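PDB 3D9Y: profilin from Schizosaccharomyces pombe, which binds monomeric actin and, depending on its concentration, promotes or prevents actin polymerization, and is essential for cytokinesis in fission yeast. Local coordinates for residues Y6-T9 against S10-T14. Numbering follows the deposited sequence.
Sequences YVDT and SLLGT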
loop_
_atom_site.group_PDB
_atom_site.type_symbol
_atom_site.label_atom_id
_atom_site.label_comp_id
_atom_site.label_asym_id
_atom_site.label_seq_id
_atom_site.Cartn_x
_atom_site.Cartn_y
_atom_site.Cartn_z
ATOM N N TYR A 6 1.977 -9.848 -9.459
ATOM C CA TYR A 6 2.697 -9.124 -8.419
ATOM C C TYR A 6 1.941 -9.204 -7.088
ATOM O O TYR A 6 2.537 -9.396 -6.032
ATOM C CB TYR A 6 2.952 -7.669 -8.848
ATOM C CG TYR A 6 4.172 -7.505 -9.724
ATOM C CD1 TYR A 6 5.421 -7.279 -9.166
ATOM C CD2 TYR A 6 4.080 -7.566 -11.111
ATOM C CE1 TYR A 6 6.549 -7.129 -9.960
ATOM C CE2 TYR A 6 5.200 -7.412 -11.916
ATOM C CZ TYR A 6 6.432 -7.199 -11.332
ATOM O OH TYR A 6 7.550 -7.042 -12.116
ATOM N N VAL A 7 0.623 -9.080 -7.133
ATOM C CA VAL A 7 -0.183 -9.173 -5.919
ATOM C C VAL A 7 -0.165 -10.596 -5.352
ATOM O O VAL A 7 0.167 -10.809 -4.183
ATOM C CB VAL A 7 -1.641 -8.702 -6.180
ATOM C CG1 VAL A 7 -2.566 -9.129 -5.049
ATOM C CG2 VAL A 7 -1.671 -7.198 -6.363
ATOM N N ASP A 8 -0.501 -11.566 -6.202
ATOM C CA ASP A 8 -0.719 -12.943 -5.761
ATOM C C ASP A 8 0.586 -13.654 -5.420
ATOM O O ASP A 8 0.724 -14.241 -4.342
ATOM C CB ASP A 8 -1.488 -13.723 -6.828
ATOM C CG ASP A 8 -2.940 -13.270 -6.976
ATOM O OD1 ASP A 8 -3.505 -12.613 -6.062
ATOM O OD2 ASP A 8 -3.540 -13.586 -8.027
ATOM N N THR A 9 1.548 -13.601 -6.334
ATOM C CA THR A 9 2.790 -14.343 -6.179
ATOM C C THR A 9 3.786 -13.580 -5.315
ATOM O O THR A 9 4.314 -14.116 -4.341
ATOM C CB THR A 9 3.420 -14.660 -7.562
ATOM O OG1 THR A 9 2.539 -15.509 -8.309
ATOM C CG2 THR A 9 4.771 -15.356 -7.413
ATOM N N SER A 10 4.020 -12.319 -5.647
ATOM C CA SER A 10 5.071 -11.561 -4.977
ATOM C C SER A 10 4.701 -11.052 -3.581
ATOM O O SER A 10 5.564 -10.955 -2.721
ATOM C CB SER A 10 5.527 -10.405 -5.866
ATOM O OG SER A 10 6.026 -10.908 -7.093
ATOM N N LEU A 11 3.437 -10.735 -3.342
ATOM C CA LEU A 11 3.058 -10.230 -2.019
ATOM C C LEU A 11 2.322 -11.288 -1.193
ATOM O O LEU A 11 2.829 -11.721 -0.166
ATOM C CB LEU A 11 2.254 -8.935 -2.152
ATOM C CG LEU A 11 3.027 -7.773 -2.797
ATOM C CD1 LEU A 11 2.139 -6.577 -3.089
ATOM C CD2 LEU A 11 4.212 -7.346 -1.953
ATOM N N LEU A 12 1.137 -11.709 -1.622
ATOM C CA LEU A 12 0.416 -12.765 -0.888
ATOM C C LEU A 12 1.205 -14.077 -0.766
ATOM O O LEU A 12 1.102 -14.778 0.255
ATOM C CB LEU A 12 -0.951 -13.048 -1.512
ATOM C CG LEU A 12 -1.957 -11.905 -1.624
ATOM C CD1 LEU A 12 -3.311 -12.426 -2.035
ATOM C CD2 LEU A 12 -2.052 -11.160 -0.342
ATOM N N GLY A 13 1.989 -14.406 -1.789
ATOM C CA GLY A 13 2.739 -15.654 -1.806
ATOM C C GLY A 13 3.812 -15.752 -0.731
ATOM O O GLY A 13 4.304 -16.841 -0.454
ATOM N N THR A 14 4.166 -14.619 -0.122
ATOM C CA THR A 14 5.151 -14.612 0.955
ATOM C C THR A 14 4.625 -15.198 2.266
ATOM O O THR A 14 5.415 -15.591 3.121
ATOM C CB THR A 14 5.632 -13.192 1.278
ATOM O OG1 THR A 14 4.544 -12.434 1.852
ATOM C CG2 THR A 14 6.177 -12.510 0.023
#
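Tyr6 O receives two weak backbone bonds, from Ser10 N at 3.3 Å and from Leu11 N at 3.1 Å, so the carbonyl is shared between donors four and five residues on. Leu11 N in turn divides its hydrogen between Tyr6 O and, weakly, Val7 O. Ser10 CB sits 3.2 Å from Tyr6 O, and its OG lies obliquely to the Tyr6 ring. The Tyr6 side chain touches Leu118, Tyr121 and Leu122 of helix 108-125. Val7 O takes the straight bond of the turn, from Leu12 N at 2.9 Å with 169° at the hydrogen. This i to i+5 pairing marks a pi-type widening of helix 3-12, the N-terminal helix that in the profilin fold packs beside the C-terminal helix on one face of the central antiparallel sheet. Leu12 CG packs near the oxygen end of the same carbonyl, and Val7 CG1 comes within 4.5 Å of Leu12 CG, a loose apolar touch. Asp8 runs side by side with Leu12, both with CG anti to the carbonyl carbon (chi1 -69° and -59°), which brings Asp8 OD1 within 4.0 Å of Leu12 CD1; OD1 also accepts a hydrogen bond from Gln4 NE2. Asp8 O accepts a weak, bent bond from Gly13 N. Thr9 O meets Gly13 CA at 3.4 Å in a CA-H...O contact, just before Thr14, whose N and OG1 both donate to Leu11 O, Thr14 OG1 at 2.7 Å.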